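Local coordinates for protein alpha-L-arabinofuranosidase B (Aspergillus kawachii, PDB 6SXT) that hydrolyses terminal non-reducing alpha-L-arabinofuranosides in the side chains of arabinan, arabinogalactan and arabinoxylan, degrading plant hemicellulose, at residues 130-134 / 167-171; 225-230 / 242-247; 338-342 / 468-472. All coordinates share one frame. Residue numbers count along the deposited sequence, not the author numbering.

Contact 1: residues 130-134 / 167-171. With EDO (1,2-ethanediol), chain N.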
loop_
_atom_site.group_PDB
_atom_site.type_symbol
_atom_site.label_atom_id
_atom_site.label_comp_id
_atom_site.label_asym_id
_atom_site.label_seq_id
_atom_site.Cartn_x
_atom_site.Cartn_y
_atom_site.Cartn_z
ATOM N N TYR A 130 -6.303 2.140 7.901
ATOM C CA TYR A 130 -7.231 3.263 8.040
ATOM C C TYR A 130 -8.616 2.747 8.429
ATOM O O TYR A 130 -8.994 1.600 8.134
ATOM C CB TYR A 130 -7.345 4.059 6.732
ATOM C CG TYR A 130 -6.064 4.721 6.289
ATOM C CD1 TYR A 130 -5.118 4.038 5.554
ATOM C CD2 TYR A 130 -5.777 6.037 6.615
ATOM C CE1 TYR A 130 -3.923 4.614 5.189
ATOM C CE2 TYR A 130 -4.587 6.662 6.235
ATOM C CZ TYR A 130 -3.653 5.931 5.517
ATOM O OH TYR A 130 -2.457 6.490 5.149
ATOM N N ARG A 131 -9.398 3.637 9.041
ATOM C CA ARG A 131 -10.728 3.241 9.561
ATOM C C ARG A 131 -11.607 4.432 9.782
ATOM O O ARG A 131 -11.079 5.558 9.998
ATOM C CB ARG A 131 -10.529 2.471 10.875
ATOM C CG ARG A 131 -11.718 1.706 11.381
ATOM C CD ARG A 131 -11.313 0.665 12.445
ATOM N NE ARG A 131 -12.370 -0.284 12.594
ATOM C CZ ARG A 131 -12.226 -1.579 12.668
ATOM N NH1 ARG A 131 -11.015 -2.117 12.742
ATOM N NH2 ARG A 131 -13.280 -2.357 12.676
ATOM N N ASN A 132 -12.907 4.169 9.805
ATOM C CA ASN A 132 -13.903 5.154 10.307
ATOM C C ASN A 132 -14.943 4.328 11.058
ATOM O O ASN A 132 -15.663 3.592 10.409
ATOM C CB ASN A 132 -14.526 6.008 9.231
ATOM C CG ASN A 132 -15.399 7.110 9.819
ATOM O OD1 ASN A 132 -16.095 6.879 10.805
ATOM N ND2 ASN A 132 -15.328 8.299 9.269
ATOM N N ASN A 133 -14.930 4.405 12.394
ATOM C CA ASN A 133 -15.905 3.681 13.237
ATOM C C ASN A 133 -17.151 4.519 13.537
ATOM O O ASN A 133 -18.016 4.002 14.276
ATOM C CB ASN A 133 -15.229 3.201 14.510
ATOM C CG ASN A 133 -14.321 2.020 14.268
ATOM O OD1 ASN A 133 -14.555 1.221 13.360
ATOM N ND2 ASN A 133 -13.279 1.874 15.083
ATOM N N GLU A 134 -17.242 5.727 13.029
ATOM C CA GLU A 134 -18.423 6.610 13.234
ATOM C C GLU A 134 -19.085 6.961 11.900
ATOM O O GLU A 134 -19.319 8.134 11.612
ATOM C CB GLU A 134 -17.956 7.842 14.001
ATOM C CG GLU A 134 -17.388 7.471 15.367
ATOM C CD GLU A 134 -16.830 8.624 16.198
ATOM O OE1 GLU A 134 -16.816 9.775 15.707
ATOM O OE2 GLU A 134 -16.405 8.366 17.341
ATOM N N ALA A 167 -17.344 -3.041 8.389
ATOM C CA ALA A 167 -16.773 -3.749 9.530
ATOM C C ALA A 167 -17.396 -3.319 10.858
ATOM O O ALA A 167 -18.347 -2.570 10.862
ATOM C CB ALA A 167 -15.292 -3.635 9.525
ATOM N N GLU A 168 -16.782 -3.809 11.929
ATOM C CA GLU A 168 -17.306 -3.636 13.291
ATOM C C GLU A 168 -16.927 -2.269 13.839
ATOM O O GLU A 168 -15.782 -1.820 13.669
ATOM C CB GLU A 168 -16.704 -4.693 14.187
ATOM C CG GLU A 168 -17.141 -6.087 13.835
ATOM C CD GLU A 168 -16.140 -6.867 13.015
ATOM O OE1 GLU A 168 -15.331 -6.213 12.317
ATOM O OE2 GLU A 168 -16.148 -8.131 13.133
ATOM N N THR A 169 -17.840 -1.609 14.551
ATOM C CA THR A 169 -17.551 -0.281 15.109
ATOM C C THR A 169 -16.623 -0.353 16.309
ATOM O O THR A 169 -16.063 0.678 16.652
ATOM C CB THR A 169 -18.829 0.464 15.478
ATOM O OG1 THR A 169 -19.582 -0.367 16.369
ATOM C CG2 THR A 169 -19.673 0.779 14.277
ATOM N N SER A 170 -16.477 -1.510 16.944
ATOM C CA SER A 170 -15.599 -1.674 18.121
ATOM C C SER A 170 -14.145 -1.978 17.767
ATOM O O SER A 170 -13.324 -2.129 18.690
ATOM C CB SER A 170 -16.162 -2.755 19.007
ATOM O OG SER A 170 -16.199 -3.990 18.320
ATOM N N SER A 171 -13.823 -2.284 16.490
ATOM C CA SER A 171 -12.501 -2.767 16.084
ATOM C C SER A 171 -12.226 -4.148 16.681
ATOM O O SER A 171 -11.057 -4.538 16.791
ATOM C CB SER A 171 -11.406 -1.797 16.395
ATOM O OG SER A 171 -11.750 -0.469 15.983
HETATM C C1 EDO N . -23.970 -1.653 15.803
HETATM O O1 EDO N . -22.676 -1.597 16.332
HETATM C C2 EDO N . -24.144 -0.785 14.605
HETATM O O2 EDO N . -25.480 -0.853 14.078
#
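Arg-131, on strand 130-132, spans the gap to the turn 168-171 with an extended side chain: its first three chi angles are all t, so the guanidinium is carried as far from the backbone as the residue allows. There NH2 donates to Glu-168 O at 2.7 Å, near the guanidinium plane, and a second acceptor for NH2 is Gly-280 O in the substrate site. Asn-133, with chi1 in the m well, lies beside this arm and its amide faces two ways. OD1 accepts from Arg-131 NE at 2.8 Å, while ND2 donates to Ser-171 OG at 2.9 Å; an amide suits the spot because one group supplies both acceptor and donor. Ser-171 ends the type I turn, and its m rotamer sets OG over one face of the guanidinium. The chi1 of Glu-168 is m too, but its carboxylate runs on to the catalytic pocket, beside the nucleophile Glu-205 and the bound inhibitor; OE1 stays 4.4 Å from Arg-131 NH2, beyond a salt bridge. The arginine therefore holds the carbonyl of Glu-168 by one directional hydrogen bond, and its nearby positive charge probably favours a carboxylate at the edge of the active site.

Contact 2: residues 225-230 / 242-247. With ACT (acetate ion), chain H.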
loop_
_atom_site.group_PDB
_atom_site.type_symbol
_atom_site.label_atom_id
_atom_site.label_comp_id
_atom_site.label_asym_id
_atom_site.label_seq_id
_atom_site.Cartn_x
_atom_site.Cartn_y
_atom_site.Cartn_z
ATOM N N TYR A 225 -3.802 -9.284 -12.877
ATOM C CA TYR A 225 -3.760 -7.893 -13.369
ATOM C C TYR A 225 -2.993 -6.995 -12.438
ATOM O O TYR A 225 -3.139 -6.968 -11.216
ATOM C CB TYR A 225 -5.159 -7.355 -13.561
ATOM C CG TYR A 225 -6.114 -8.267 -14.281
ATOM C CD1 TYR A 225 -5.859 -8.799 -15.521
ATOM C CD2 TYR A 225 -7.288 -8.559 -13.633
ATOM C CE1 TYR A 225 -6.809 -9.635 -16.118
ATOM C CE2 TYR A 225 -8.249 -9.350 -14.224
ATOM C CZ TYR A 225 -8.004 -9.873 -15.470
ATOM O OH TYR A 225 -9.043 -10.663 -15.919
ATOM N N ARG A 226 -2.177 -6.126 -13.036
ATOM C CA ARG A 226 -1.467 -5.106 -12.271
ATOM C C ARG A 226 -2.448 -4.124 -11.614
ATOM O O ARG A 226 -2.196 -3.697 -10.481
ATOM C CB ARG A 226 -0.463 -4.377 -13.158
ATOM C CG ARG A 226 0.224 -3.228 -12.445
ATOM C CD ARG A 226 0.969 -3.619 -11.184
ATOM N NE ARG A 226 1.703 -2.542 -10.550
ATOM C CZ ARG A 226 1.138 -1.529 -9.877
ATOM N NH1 ARG A 226 -0.187 -1.508 -9.729
ATOM N NH2 ARG A 226 1.902 -0.542 -9.426
ATOM N N PHE A 227 -3.497 -3.744 -12.285
ATOM C CA PHE A 227 -4.586 -2.940 -11.718
ATOM C C PHE A 227 -5.841 -3.800 -11.791
ATOM O O PHE A 227 -6.275 -4.205 -12.908
ATOM C CB PHE A 227 -4.787 -1.634 -12.478
ATOM C CG PHE A 227 -3.581 -0.750 -12.419
ATOM C CD1 PHE A 227 -3.384 0.108 -11.352
ATOM C CD2 PHE A 227 -2.690 -0.722 -13.475
ATOM C CE1 PHE A 227 -2.243 0.897 -11.300
ATOM C CE2 PHE A 227 -1.580 0.105 -13.450
ATOM C CZ PHE A 227 -1.359 0.897 -12.356
ATOM N N VAL A 228 -6.417 -4.107 -10.639
ATOM C CA VAL A 228 -7.606 -4.970 -10.555
ATOM C C VAL A 228 -8.781 -4.161 -10.070
ATOM O O VAL A 228 -8.663 -3.422 -9.073
ATOM C CB VAL A 228 -7.349 -6.247 -9.746
ATOM C CG1 VAL A 228 -6.934 -5.988 -8.344
ATOM C CG2 VAL A 228 -8.585 -7.150 -9.783
ATOM N N THR A 229 -9.922 -4.287 -10.750
ATOM C CA THR A 229 -11.201 -3.801 -10.213
ATOM C C THR A 229 -11.845 -4.937 -9.454
ATOM O O THR A 229 -12.153 -5.953 -10.081
ATOM C CB THR A 229 -12.170 -3.316 -11.273
ATOM O OG1 THR A 229 -11.501 -2.317 -12.060
ATOM C CG2 THR A 229 -13.398 -2.722 -10.647
ATOM N N ALA A 230 -12.057 -4.767 -8.153
ATOM C CA ALA A 230 -12.813 -5.748 -7.344
ATOM C C ALA A 230 -14.153 -5.129 -7.043
ATOM O O ALA A 230 -14.166 -4.054 -6.399
ATOM C CB ALA A 230 -12.044 -6.056 -6.085
ATOM N N ARG A 242 -17.163 -9.811 -8.307
ATOM C CA ARG A 242 -16.856 -9.573 -9.728
ATOM C C ARG A 242 -15.458 -8.958 -9.819
ATOM O O ARG A 242 -15.072 -8.223 -8.894
ATOM C CB ARG A 242 -17.908 -8.647 -10.327
ATOM C CG ARG A 242 -19.315 -9.176 -10.192
ATOM C CD ARG A 242 -20.359 -8.310 -10.861
ATOM N NE ARG A 242 -20.315 -8.433 -12.318
ATOM C CZ ARG A 242 -20.695 -7.495 -13.175
ATOM N NH1 ARG A 242 -21.116 -6.311 -12.782
ATOM N NH2 ARG A 242 -20.620 -7.768 -14.465
ATOM N N GLY A 243 -14.745 -9.244 -10.880
ATOM C CA GLY A 243 -13.374 -8.775 -11.036
ATOM C C GLY A 243 -13.132 -8.393 -12.479
ATOM O O GLY A 243 -13.686 -8.979 -13.399
ATOM N N ALA A 244 -12.230 -7.472 -12.664
ATOM C CA ALA A 244 -11.800 -6.996 -14.003
ATOM C C ALA A 244 -10.363 -6.548 -13.931
ATOM O O ALA A 244 -9.857 -6.205 -12.849
ATOM C CB ALA A 244 -12.620 -5.838 -14.486
ATOM N N ASN A 245 -9.721 -6.507 -15.117
ATOM C CA ASN A 245 -8.520 -5.678 -15.339
ATOM C C ASN A 245 -8.971 -4.237 -15.372
ATOM O O ASN A 245 -9.750 -3.857 -16.212
ATOM C CB ASN A 245 -7.909 -6.091 -16.682
ATOM C CG ASN A 245 -6.584 -5.394 -16.928
ATOM O OD1 ASN A 245 -6.262 -4.412 -16.262
ATOM N ND2 ASN A 245 -5.874 -5.844 -17.971
ATOM N N ALA A 246 -8.559 -3.425 -14.390
ATOM C CA ALA A 246 -8.978 -2.025 -14.322
ATOM C C ALA A 246 -8.444 -1.238 -15.532
ATOM O O ALA A 246 -8.978 -0.126 -15.786
ATOM C CB ALA A 246 -8.485 -1.413 -13.040
ATOM N N ALA A 247 -7.446 -1.775 -16.242
ATOM C CA ALA A 247 -6.888 -1.104 -17.440
ATOM C C ALA A 247 -7.579 -1.550 -18.722
ATOM O O ALA A 247 -7.403 -0.897 -19.741
ATOM C CB ALA A 247 -5.417 -1.354 -17.503
HETATM C C ACT H . 5.224 -1.597 -10.654
HETATM O O ACT H . 4.812 -0.597 -9.770
HETATM O OXT ACT H . 4.563 -2.763 -11.020
HETATM C CH3 ACT H . 6.508 -1.258 -11.453
HETATM O O HOH W 1 -11.520 -11.018 -14.848
HETATM O O HOH W 2 -3.722 -4.158 -15.196
#
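Three residues, Thr-229, Tyr-225 and Ala-244, have the most surface covered where strands 227-235 and 238-245 run side by side. Thr-229 and Ala-244 form an antiparallel hydrogen-bonded pair: Thr-229 N donates to Ala-244 O at 2.8 Å, and Ala-244 N returns a bond to Thr-229 O at 3.0 Å. Their side chains share one face of the sheet, CB to CB 4.1 Å, beneath helix 302-315. A beta-branched threonine suits an extended strand, and its hydroxyl finds a partner in Gln-309 of that helix; the small methyl of Ala-244 lets the same helix lie close. Ala-246 adds to this face, with its CB 3.3 Å from Thr-229 OG1, and gives a further main-chain bond just past the last bridge, from Ala-246 N to Phe-227 O at 2.8 Å.

Tyr-225 precedes the paired residues and lays its ring flat against the other strand. Asn-245 CB sits 3.6 Å from the ring centroid and 11° off the normal, a CH-pi contact, while Asn-245 N also lies over a ring face. The tyrosine hydroxyl reaches water 1, which donates a weak bond to Gly-243 O. Asn-245 OD1 accepts from Ala-247 N at 2.9 Å, an Asx turn as the strand ends, and accepts a hydrogen bond from water 2, to which Phe-227 N donates.

The axes of 227-230 and 242-245 approach to 4.6 Å, with directions 156° apart; this is the open end of an antiparallel beta hairpin in the large sheet of the GH54 catalytic domain, whose concanavalin-like family is built on a beta sandwich.

Contact 3: residues 338-342 / 468-472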
loop_
_atom_site.group_PDB
_atom_site.type_symbol
_atom_site.label_atom_id
_atom_site.label_comp_id
_atom_site.label_asym_id
_atom_site.label_seq_id
_atom_site.Cartn_x
_atom_site.Cartn_y
_atom_site.Cartn_z
ATOM N N VAL A 338 28.570 8.348 3.162
ATOM C CA VAL A 338 27.785 9.121 4.153
ATOM C C VAL A 338 27.953 10.612 3.904
ATOM O O VAL A 338 29.084 11.075 3.571
ATOM C CB VAL A 338 28.194 8.715 5.562
ATOM C CG1 VAL A 338 27.600 9.604 6.609
ATOM C CG2 VAL A 338 27.827 7.283 5.856
ATOM N N THR A 339 26.871 11.388 4.039
ATOM C CA THR A 339 26.920 12.843 3.768
ATOM C C THR A 339 26.653 13.622 5.042
ATOM O O THR A 339 26.786 14.855 4.991
ATOM C CB THR A 339 25.962 13.268 2.637
ATOM O OG1 THR A 339 24.619 13.108 3.129
ATOM C CG2 THR A 339 26.212 12.518 1.363
ATOM N N THR A 340 26.347 12.982 6.131
ATOM C CA THR A 340 26.046 13.618 7.411
ATOM C C THR A 340 27.324 14.289 7.902
ATOM O O THR A 340 28.345 13.607 8.066
ATOM C CB THR A 340 25.560 12.619 8.433
ATOM O OG1 THR A 340 24.377 11.957 7.927
ATOM C CG2 THR A 340 25.273 13.277 9.760
ATOM N N PRO A 341 27.297 15.597 8.180
ATOM C CA PRO A 341 28.496 16.269 8.704
ATOM C C PRO A 341 29.008 15.544 9.953
ATOM O O PRO A 341 28.254 15.187 10.891
ATOM C CB PRO A 341 28.001 17.707 9.008
ATOM C CG PRO A 341 26.874 17.886 8.000
ATOM C CD PRO A 341 26.170 16.532 7.993
ATOM N N GLY A 342 30.334 15.329 9.967
ATOM C CA GLY A 342 31.002 14.588 11.058
ATOM C C GLY A 342 31.235 13.132 10.714
ATOM O O GLY A 342 31.875 12.462 11.516
ATOM N N SER A 468 18.659 14.690 12.369
ATOM C CA SER A 468 19.636 14.421 11.286
ATOM C C SER A 468 19.033 13.423 10.281
ATOM O O SER A 468 19.783 12.858 9.517
ATOM C CB SER A 468 20.951 13.851 11.867
ATOM O OG SER A 468 21.995 13.940 10.933
ATOM N N PHE A 469 17.705 13.322 10.217
ATOM C CA PHE A 469 17.082 12.283 9.355
ATOM C C PHE A 469 17.487 12.543 7.912
ATOM O O PHE A 469 17.979 11.624 7.225
ATOM C CB PHE A 469 15.552 12.230 9.504
ATOM C CG PHE A 469 14.992 11.158 8.618
ATOM C CD1 PHE A 469 14.932 9.844 9.025
ATOM C CD2 PHE A 469 14.547 11.494 7.350
ATOM C CE1 PHE A 469 14.387 8.875 8.192
ATOM C CE2 PHE A 469 14.023 10.506 6.514
ATOM C CZ PHE A 469 13.946 9.206 6.939
ATOM N N ASN A 470 17.232 13.729 7.385
ATOM C CA ASN A 470 17.471 14.019 5.970
ATOM C C ASN A 470 18.943 13.710 5.636
ATOM O O ASN A 470 19.219 13.147 4.578
ATOM C CB ASN A 470 17.139 15.452 5.597
ATOM C CG ASN A 470 15.641 15.700 5.465
ATOM O OD1 ASN A 470 14.824 14.856 5.821
ATOM N ND2 ASN A 470 15.352 16.869 4.909
ATOM N N ASN A 471 19.885 14.158 6.465
ATOM C CA ASN A 471 21.322 13.897 6.159
ATOM C C ASN A 471 21.626 12.396 6.253
ATOM O O ASN A 471 22.332 11.870 5.331
ATOM C CB ASN A 471 22.202 14.716 7.105
ATOM C CG ASN A 471 22.215 16.178 6.749
ATOM O OD1 ASN A 471 22.025 16.567 5.600
ATOM N ND2 ASN A 471 22.557 16.995 7.741
ATOM N N ASP A 472 21.071 11.717 7.239
ATOM C CA ASP A 472 21.391 10.300 7.559
ATOM C C ASP A 472 20.763 9.343 6.539
ATOM O O ASP A 472 21.138 8.166 6.566
ATOM C CB ASP A 472 20.982 9.899 8.960
ATOM C CG ASP A 472 21.675 10.656 10.104
ATOM O OD1 ASP A 472 22.601 11.485 9.803
ATOM O OD2 ASP A 472 21.228 10.425 11.233
HETATM O O HOH W 3 24.423 10.184 5.240
#
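In the beta-trefoil arabinose-binding domain, the loop after strand 333-338 meets the short helix 469-472 close to a substrate site. Val-338 leads in, its side chain against His-447. At Thr-339 the backbone N donates to water 3 at 3.0 Å, and that water donates to Asn-471 O, so a single solvent molecule links loop and helix; the threonine hydroxyl instead serves Ser-474 and Asn-429. Thr-340 is the central residue. Its m rotamer brings OG1 to the helix; the same hydroxyl hydrogen-bonds the substrate-binding His-447 of strand 444-448, and a threonine fits because its hydroxyl can donate and accept while CG2 packs 3.5 Å from Ser-468 OG. Pro-341 follows, laying CD 3.7 Å from ND2 of Asn-471, whose OD1 is hydrogen-bonded to Asn-429. Across from Thr-340, Asp-472, itself substrate-binding, is held by a salt bridge from its OD2 to Arg-446. Its other oxygen, OD1, accepts from Thr-340 OG1 at 2.6 Å and from Ser-468 OG at 2.8 Å.

Contacts 1 and 2 belong to the catalytic domain and are largely buried; contact 3, partly buried, lies in the arabinose-binding domain, its centre about 41 Å and 42 Å from theirs. None of the three touches another. Only contact 2 pairs two strands, so main-chain bonds carry it. Contacts 1 and 3 each join a strand end or loop to a turn or short helix, and there side chains supply most of the bonding: a charged arginine and an amide in contact 1, a hydroxyl and a carboxylate in contact 3. Both border sugar sites, one catalytic and one for binding, whereas contact 2 packs beneath a helix, farther from the substrate residues.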